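Local coordinates for protein endo-1,4-beta-mannanase (Eisenia fetida, PDB 5Y6T) that probably hydrolyses the internal beta-1,4-mannosidic linkages of mannans, as a cold-adapted endo-acting member of glycoside hydrolase family 5, at residues Q6-Q11 with V22-M27; G41-D44 with A50-D53; W314-G319 with G358-I363. All coordinates share one frame; numbering follows the deposited sequence.

Interaction 1. Residues Q6-Q11 with V22-M27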
loop_
_atom_site.group_PDB
_atom_site.type_symbol
_atom_site.label_atom_id
_atom_site.label_comp_id
_atom_site.label_asym_id
_atom_site.label_seq_id
_atom_site.Cartn_x
_atom_site.Cartn_y
_atom_site.Cartn_z
ATOM N N GLN A 6 -5.923 -19.943 -7.661
ATOM C CA GLN A 6 -6.545 -18.657 -7.467
ATOM C C GLN A 6 -5.729 -17.654 -6.574
ATOM O O GLN A 6 -5.291 -17.960 -5.469
ATOM C CB GLN A 6 -7.967 -18.832 -6.914
ATOM C CG GLN A 6 -8.911 -19.502 -7.902
ATOM C CD GLN A 6 -9.081 -18.702 -9.182
ATOM O OE1 GLN A 6 -9.278 -17.490 -9.135
ATOM N NE2 GLN A 6 -9.017 -19.380 -10.334
ATOM N N PHE A 7 -5.598 -16.431 -7.082
ATOM C CA PHE A 7 -5.001 -15.336 -6.333
ATOM C C PHE A 7 -6.017 -14.182 -6.235
ATOM O O PHE A 7 -7.003 -14.171 -6.930
ATOM C CB PHE A 7 -3.786 -14.839 -7.092
ATOM C CG PHE A 7 -2.727 -15.893 -7.287
ATOM C CD1 PHE A 7 -2.728 -16.704 -8.437
ATOM C CD2 PHE A 7 -1.735 -16.089 -6.329
ATOM C CE1 PHE A 7 -1.752 -17.656 -8.630
ATOM C CE2 PHE A 7 -0.748 -17.053 -6.503
ATOM C CZ PHE A 7 -0.749 -17.846 -7.662
ATOM N N LEU A 8 -5.771 -13.258 -5.317
ATOM C CA LEU A 8 -6.702 -12.154 -5.099
ATOM C C LEU A 8 -6.871 -11.414 -6.433
ATOM O O LEU A 8 -5.880 -11.228 -7.162
ATOM C CB LEU A 8 -6.146 -11.280 -3.986
ATOM C CG LEU A 8 -7.070 -10.305 -3.324
ATOM C CD1 LEU A 8 -8.144 -11.079 -2.591
ATOM C CD2 LEU A 8 -6.177 -9.467 -2.410
ATOM N N ASP A 9 -8.120 -11.072 -6.816
ATOM C CA ASP A 9 -8.317 -10.313 -8.042
ATOM C C ASP A 9 -9.468 -9.311 -7.909
ATOM O O ASP A 9 -10.023 -9.152 -6.811
ATOM C CB ASP A 9 -8.414 -11.224 -9.273
ATOM C CG ASP A 9 -9.762 -11.856 -9.447
ATOM O OD1 ASP A 9 -10.433 -12.080 -8.441
ATOM O OD2 ASP A 9 -10.136 -12.148 -10.607
ATOM N N VAL A 10 -9.732 -8.586 -8.988
ATOM C CA VAL A 10 -10.772 -7.540 -9.015
ATOM C C VAL A 10 -11.695 -7.774 -10.216
ATOM O O VAL A 10 -11.256 -7.859 -11.372
ATOM C CB VAL A 10 -10.160 -6.123 -9.052
ATOM C CG1 VAL A 10 -11.242 -5.052 -9.294
ATOM C CG2 VAL A 10 -9.384 -5.827 -7.796
ATOM N N GLN A 11 -12.984 -7.788 -9.938
ATOM C CA GLN A 11 -14.013 -7.894 -10.988
ATOM C C GLN A 11 -15.230 -7.139 -10.614
ATOM O O GLN A 11 -15.626 -7.131 -9.453
ATOM C CB GLN A 11 -14.381 -9.350 -11.244
ATOM C CG GLN A 11 -13.252 -10.171 -11.861
ATOM C CD GLN A 11 -12.802 -9.650 -13.226
ATOM O OE1 GLN A 11 -13.573 -9.002 -13.951
ATOM N NE2 GLN A 11 -11.519 -9.885 -13.559
ATOM N N VAL A 22 -14.352 -10.591 -1.107
ATOM C CA VAL A 22 -13.549 -10.692 0.148
ATOM C C VAL A 22 -13.208 -9.283 0.608
ATOM O O VAL A 22 -13.087 -8.387 -0.190
ATOM C CB VAL A 22 -12.272 -11.548 -0.040
ATOM C CG1 VAL A 22 -12.678 -13.009 -0.223
ATOM C CG2 VAL A 22 -11.427 -11.117 -1.234
ATOM N N PHE A 23 -13.009 -9.129 1.917
ATOM C CA PHE A 23 -12.659 -7.842 2.507
ATOM C C PHE A 23 -11.323 -7.994 3.227
ATOM O O PHE A 23 -11.185 -8.890 4.023
ATOM C CB PHE A 23 -13.743 -7.465 3.499
ATOM C CG PHE A 23 -13.532 -6.142 4.183
ATOM C CD1 PHE A 23 -12.797 -6.073 5.344
ATOM C CD2 PHE A 23 -14.043 -4.956 3.619
ATOM C CE1 PHE A 23 -12.595 -4.848 5.984
ATOM C CE2 PHE A 23 -13.869 -3.741 4.272
ATOM C CZ PHE A 23 -13.196 -3.705 5.463
ATOM N N MET A 24 -10.367 -7.100 2.985
ATOM C CA MET A 24 -9.080 -7.240 3.640
ATOM C C MET A 24 -9.112 -6.517 4.993
ATOM O O MET A 24 -9.082 -5.282 5.064
ATOM C CB MET A 24 -7.958 -6.610 2.767
ATOM C CG MET A 24 -7.839 -7.222 1.388
ATOM S SD MET A 24 -7.247 -8.920 1.391
ATOM C CE MET A 24 -8.804 -9.829 1.362
ATOM N N SER A 25 -9.135 -7.288 6.072
ATOM C CA SER A 25 -9.169 -6.755 7.411
ATOM C C SER A 25 -7.882 -7.073 8.139
ATOM O O SER A 25 -7.537 -8.211 8.227
ATOM C CB SER A 25 -10.337 -7.331 8.199
ATOM O OG SER A 25 -10.385 -6.873 9.526
ATOM N N GLY A 26 -7.124 -6.074 8.542
ATOM C CA GLY A 26 -5.834 -6.349 9.105
ATOM C C GLY A 26 -5.100 -5.123 9.558
ATOM O O GLY A 26 -5.720 -4.137 9.917
ATOM N N MET A 27 -3.791 -5.245 9.680
ATOM C CA MET A 27 -2.961 -4.133 10.158
ATOM C C MET A 27 -1.831 -3.853 9.224
ATOM O O MET A 27 -1.261 -4.780 8.621
ATOM C CB MET A 27 -2.358 -4.470 11.557
ATOM C CG MET A 27 -3.392 -4.817 12.597
ATOM S SD MET A 27 -2.542 -4.954 14.219
ATOM C CE MET A 27 -3.756 -5.840 15.188
#

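Interaction 2. Residues G41-D44 with A50-D53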
loop_
_atom_site.group_PDB
_atom_site.type_symbol
_atom_site.label_atom_id
_atom_site.label_comp_id
_atom_site.label_asym_id
_atom_site.label_seq_id
_atom_site.Cartn_x
_atom_site.Cartn_y
_atom_site.Cartn_z
ATOM N N GLY A 41 20.533 -10.221 4.835
ATOM C CA GLY A 41 20.478 -11.290 5.878
ATOM C C GLY A 41 19.774 -10.914 7.180
ATOM O O GLY A 41 19.878 -11.641 8.191
ATOM N N GLN A 42 18.936 -9.857 7.150
ATOM C CA GLN A 42 18.294 -9.346 8.321
ATOM C C GLN A 42 17.174 -10.232 8.808
ATOM O O GLN A 42 16.909 -10.311 9.979
ATOM C CB GLN A 42 17.824 -7.896 8.092
ATOM C CG GLN A 42 18.988 -6.960 7.933
ATOM C CD GLN A 42 20.020 -7.073 9.062
ATOM O OE1 GLN A 42 19.715 -6.734 10.205
ATOM N NE2 GLN A 42 21.208 -7.555 8.731
ATOM N N TYR A 43 16.484 -10.881 7.892
ATOM C CA TYR A 43 15.334 -11.640 8.272
ATOM C C TYR A 43 15.803 -12.841 9.101
ATOM O O TYR A 43 15.251 -13.109 10.171
ATOM C CB TYR A 43 14.569 -12.078 6.990
ATOM C CG TYR A 43 13.225 -12.696 7.249
ATOM C CD1 TYR A 43 12.075 -11.917 7.293
ATOM C CD2 TYR A 43 13.071 -14.066 7.405
ATOM C CE1 TYR A 43 10.841 -12.504 7.512
ATOM C CE2 TYR A 43 11.849 -14.632 7.666
ATOM C CZ TYR A 43 10.716 -13.835 7.659
ATOM O OH TYR A 43 9.459 -14.395 7.923
ATOM N N ASP A 44 16.807 -13.576 8.598
ATOM C CA ASP A 44 17.297 -14.722 9.376
ATOM C C ASP A 44 18.017 -14.309 10.655
ATOM O O ASP A 44 17.850 -15.001 11.652
ATOM C CB ASP A 44 18.264 -15.574 8.588
ATOM C CG ASP A 44 17.611 -16.360 7.534
ATOM O OD1 ASP A 44 16.404 -16.682 7.632
ATOM O OD2 ASP A 44 18.321 -16.600 6.559
ATOM N N ALA A 50 10.115 -11.901 14.864
ATOM C CA ALA A 50 9.186 -10.844 15.190
ATOM C C ALA A 50 8.135 -10.695 14.076
ATOM O O ALA A 50 6.992 -10.604 14.373
ATOM C CB ALA A 50 9.915 -9.527 15.448
ATOM N N LEU A 51 8.551 -10.758 12.829
ATOM C CA LEU A 51 7.671 -10.550 11.663
ATOM C C LEU A 51 6.669 -11.694 11.562
ATOM O O LEU A 51 5.474 -11.483 11.353
ATOM C CB LEU A 51 8.457 -10.357 10.393
ATOM C CG LEU A 51 9.234 -9.002 10.290
ATOM C CD1 LEU A 51 10.279 -8.959 9.191
ATOM C CD2 LEU A 51 8.323 -7.814 10.152
ATOM N N GLU A 52 7.133 -12.913 11.767
ATOM C CA GLU A 52 6.237 -14.064 11.720
ATOM C C GLU A 52 5.244 -14.079 12.871
ATOM O O GLU A 52 4.130 -14.498 12.676
ATOM C CB GLU A 52 7.052 -15.364 11.644
ATOM C CG GLU A 52 7.886 -15.419 10.367
ATOM C CD GLU A 52 8.848 -16.631 10.233
ATOM O OE1 GLU A 52 8.826 -17.532 11.094
ATOM O OE2 GLU A 52 9.586 -16.695 9.217
ATOM N N ASP A 53 5.661 -13.614 14.053
ATOM C CA ASP A 53 4.804 -13.468 15.180
ATOM C C ASP A 53 3.680 -12.459 14.827
ATOM O O ASP A 53 2.540 -12.670 15.226
ATOM C CB ASP A 53 5.621 -13.036 16.404
ATOM C CG ASP A 53 4.823 -12.964 17.675
ATOM O OD1 ASP A 53 4.276 -13.980 18.101
ATOM O OD2 ASP A 53 4.713 -11.864 18.211
#

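Interaction 3. Residues W314-G319 with G358-I363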
loop_
_atom_site.group_PDB
_atom_site.type_symbol
_atom_site.label_atom_id
_atom_site.label_comp_id
_atom_site.label_asym_id
_atom_site.label_seq_id
_atom_site.Cartn_x
_atom_site.Cartn_y
_atom_site.Cartn_z
ATOM N N TRP A 314 -17.353 0.785 9.750
ATOM C CA TRP A 314 -17.693 1.705 8.690
ATOM C C TRP A 314 -17.112 1.157 7.393
ATOM O O TRP A 314 -17.765 1.113 6.395
ATOM C CB TRP A 314 -17.137 3.082 8.991
ATOM C CG TRP A 314 -17.482 4.076 7.927
ATOM C CD1 TRP A 314 -16.756 4.424 6.840
ATOM C CD2 TRP A 314 -18.717 4.806 7.837
ATOM N NE1 TRP A 314 -17.468 5.297 6.040
ATOM C CE2 TRP A 314 -18.668 5.568 6.666
ATOM C CE3 TRP A 314 -19.877 4.873 8.667
ATOM C CZ2 TRP A 314 -19.730 6.459 6.274
ATOM C CZ3 TRP A 314 -20.928 5.732 8.282
ATOM C CH2 TRP A 314 -20.857 6.482 7.057
ATOM N N ALA A 315 -15.836 0.739 7.421
ATOM C CA ALA A 315 -15.183 0.270 6.201
ATOM C C ALA A 315 -15.957 -0.917 5.601
ATOM O O ALA A 315 -16.193 -1.003 4.406
ATOM C CB ALA A 315 -13.783 -0.150 6.508
ATOM N N TYR A 316 -16.351 -1.824 6.484
ATOM C CA TYR A 316 -17.014 -3.080 6.115
ATOM C C TYR A 316 -18.401 -2.848 5.540
ATOM O O TYR A 316 -18.825 -3.536 4.602
ATOM C CB TYR A 316 -17.040 -4.081 7.288
ATOM C CG TYR A 316 -17.556 -5.421 6.851
ATOM C CD1 TYR A 316 -16.696 -6.344 6.212
ATOM C CD2 TYR A 316 -18.846 -5.768 7.065
ATOM C CE1 TYR A 316 -17.156 -7.573 5.758
ATOM C CE2 TYR A 316 -19.321 -7.007 6.658
ATOM C CZ TYR A 316 -18.478 -7.902 5.976
ATOM O OH TYR A 316 -18.906 -9.127 5.528
ATOM N N THR A 317 -19.108 -1.883 6.106
ATOM C CA THR A 317 -20.514 -1.724 5.795
ATOM C C THR A 317 -20.828 -0.625 4.769
ATOM O O THR A 317 -21.934 -0.565 4.288
ATOM C CB THR A 317 -21.298 -1.408 7.077
ATOM O OG1 THR A 317 -20.826 -0.199 7.675
ATOM C CG2 THR A 317 -21.197 -2.574 8.065
ATOM N N GLN A 318 -19.864 0.225 4.477
ATOM C CA GLN A 318 -20.117 1.405 3.616
ATOM C C GLN A 318 -19.293 1.340 2.329
ATOM O O GLN A 318 -18.987 2.416 1.731
ATOM C CB GLN A 318 -19.783 2.658 4.432
ATOM C CG GLN A 318 -20.733 2.819 5.632
ATOM C CD GLN A 318 -22.171 3.025 5.187
ATOM O OE1 GLN A 318 -22.408 3.553 4.137
ATOM N NE2 GLN A 318 -23.141 2.614 6.026
ATOM N N GLY A 319 -18.978 0.135 1.868
ATOM C CA GLY A 319 -18.567 -0.011 0.432
ATOM C C GLY A 319 -17.077 -0.174 0.148
ATOM O O GLY A 319 -16.657 -0.259 -1.016
ATOM N N GLY A 358 -18.183 -8.553 2.372
ATOM C CA GLY A 358 -17.905 -9.918 1.941
ATOM C C GLY A 358 -17.145 -10.738 3.003
ATOM O O GLY A 358 -17.232 -10.488 4.215
ATOM N N ARG A 359 -16.418 -11.721 2.546
ATOM C CA ARG A 359 -15.846 -12.738 3.413
ATOM C C ARG A 359 -14.599 -12.204 4.127
ATOM O O ARG A 359 -13.730 -11.671 3.507
ATOM C CB ARG A 359 -15.473 -13.960 2.590
ATOM C CG ARG A 359 -14.807 -15.052 3.376
ATOM C CD ARG A 359 -14.745 -16.353 2.564
ATOM N NE ARG A 359 -14.302 -17.490 3.380
ATOM C CZ ARG A 359 -14.359 -18.779 3.020
ATOM N NH1 ARG A 359 -14.874 -19.157 1.854
ATOM N NH2 ARG A 359 -13.935 -19.713 3.861
ATOM N N ILE A 360 -14.542 -12.355 5.433
ATOM C CA ILE A 360 -13.413 -12.056 6.305
ATOM C C ILE A 360 -12.591 -13.307 6.579
ATOM O O ILE A 360 -11.354 -13.254 6.445
ATOM C CB ILE A 360 -13.889 -11.444 7.663
ATOM C CG1 ILE A 360 -14.658 -10.141 7.409
ATOM C CG2 ILE A 360 -12.728 -11.296 8.641
ATOM C CD1 ILE A 360 -13.792 -8.949 7.063
ATOM N N ASP A 361 -13.243 -14.450 6.914
ATOM C CA ASP A 361 -12.473 -15.632 7.347
ATOM C C ASP A 361 -12.046 -16.393 6.094
ATOM O O ASP A 361 -12.658 -17.392 5.692
ATOM C CB ASP A 361 -13.277 -16.592 8.266
ATOM C CG ASP A 361 -13.742 -15.924 9.577
ATOM O OD1 ASP A 361 -13.300 -14.799 9.963
ATOM O OD2 ASP A 361 -14.596 -16.510 10.245
ATOM N N ILE A 362 -11.003 -15.908 5.466
ATOM C CA ILE A 362 -10.533 -16.445 4.213
ATOM C C ILE A 362 -9.692 -17.689 4.463
ATOM O O ILE A 362 -9.002 -17.803 5.490
ATOM C CB ILE A 362 -9.727 -15.342 3.513
ATOM C CG1 ILE A 362 -10.671 -14.234 3.074
ATOM C CG2 ILE A 362 -8.972 -15.884 2.307
ATOM C CD1 ILE A 362 -9.960 -12.935 2.803
ATOM N N ILE A 363 -9.722 -18.596 3.480
ATOM C CA ILE A 363 -8.925 -19.834 3.507
ATOM C C ILE A 363 -8.193 -19.877 2.183
ATOM O O ILE A 363 -8.783 -19.832 1.111
ATOM C CB ILE A 363 -9.809 -21.071 3.695
ATOM C CG1 ILE A 363 -10.476 -21.011 5.063
ATOM C CG2 ILE A 363 -8.971 -22.322 3.652
ATOM C CD1 ILE A 363 -9.595 -21.298 6.246
#

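Interaction 1. Residues Q6-Q11 with V22-M27
L8 meets V22 and M24 with the two methyls of its forked end. Its CD1 lands on CG2 of V22 at 3.6 Å, the closest approach between the two segments, and also lies 4.2 Å from CE of M24. The other methyl, CD2, lies 4.0 Å from SD of M24. The two side chains of each pair meet differently: L8 and V22 cross at a slant, while L8 and M24 run past one another in opposite senses. Torsions explain the fit. In L8, CG stands anti to the backbone N (chi1 -164°), which points the two methyls at V22 and M24, and M24 folds at both chi2 (-68°) and chi3 (95°), turning its thioether and terminal methyl alongside the leucine instead of reaching straight out. The backbones stay well apart, 8.7 Å between CA of L8 and CA of V22, and no hydrogen bond joins the segments. Strand 14-17 pairs antiparallel with both 9-11 and 20-28, and 20-28 is the first strand of the (beta/alpha)8 barrel, flanked in parallel by 65-72 and 322-325. The short N-terminal hairpin thus brings L8 against the barrel, consistent with the N-terminal hairpin that covers the bottom of the barrel in many family 5 enzymes. L112 and F114 of strand 112-119, together with L15, also pack on L8 and M24, adding apolar side chains to the group. F23, between the two touching residues of its strand, packs instead on L348 of helix 338-348.

Interaction 2. Residues G41-D44 with A50-D53
Y43 sends its hydroxyl into the carboxylate of E52, donating a hydrogen bond of 2.6 Å from OH to OE2. The oxygen accepts on its anti lone pair, the one facing away from OE1, and sits at the ring's edge near its plane. The two side chains cross at about a right angle, with ring and carboxylate planes 50° apart. On another part of the same ring, L51 CD1 packs obliquely against CD1 of Y43 at 3.9 Å. The tyrosine's chi1 of -171° brings the ring and hydroxyl close to L51 and E52. All three belong to helix 42-60, which links barrel strands 20-28 and 65-72 in a beta-alpha-beta unit. Y43 and L51 have CA atoms only 8.5 Å apart, well short of what eight residues of straight alpha helix would span, so the helix departs from regularity between them; the vicinal disulfide C45-C46 lies in this interval. A phenylalanine in place of Y43 would probably leave E52 OE2 without this donor and its carboxylate freer to turn. Farther out, D98, Q101 and F102 of helix 95-108 touch the tyrosine, and V105 touches E52.

Interaction 3. Residues W314-G319 with G358-I363
Y316 and G358 are tied by a hydrogen bond from the phenol to the peptide: OH donates to the carbonyl O at 2.5 Å. The donor lies in the carbonyl plane on a lone pair, with a C=O...OH angle of 132°, and the acceptor in turn sits at the edge of the ring, in its plane. The same hydroxyl is hydrogen-bonded to D353 N, so it touches both strands of the small antiparallel hairpin 352-353/358-359. Apolar contact comes from I360, whose CD1 approaches CE1 of Y316 obliquely at 3.9 Å; F23 adds an edge-to-face ring contact, and L348 touches both Y316 and I360. A trans chi1 (-173°) extends the tyrosine from its helix to reach G358 and I360. In the family 5 (beta/alpha)8 barrel, helix 308-317 joins strands 293-297 and 322-325, and here it is fastened to the chain's C-terminal segment, which follows helix 338-348. Within that segment, D361 centres an inverse gamma turn, with I362 N weakly bonded to I360 O at 2.9 Å. R359 is less certain, being modelled in two conformers; in one of them NE donates to D361 O at 2.8 Å, the oxygen lying close to the guanidinium plane, and NH1 forms a salt bridge with E20.

Interactions 1 and 3 are neighbours, their centres 9 Å apart: interaction 1 includes strand 20-28 and interaction 3 packs against it. V22 and M24 of that strand face the hydrophobic cluster of interaction 1, while F23 between them packs on I360 of interaction 3. F23 N probably bonds R359 O, and M24 CE touches I362 CD1, so the C-terminal segment lies directly against the strand. Interaction 2 stands apart, 24 Å from interaction 1 and 29 Å from interaction 3 between centres, inside the helix that follows strand 20-28. All three are largely buried, but the chemistry shifts outward: purely apolar at 6-11/22-27, whereas the two more peripheral contacts each use a tyrosine hydroxyl, meeting a carboxylate in one and a backbone carbonyl in the other.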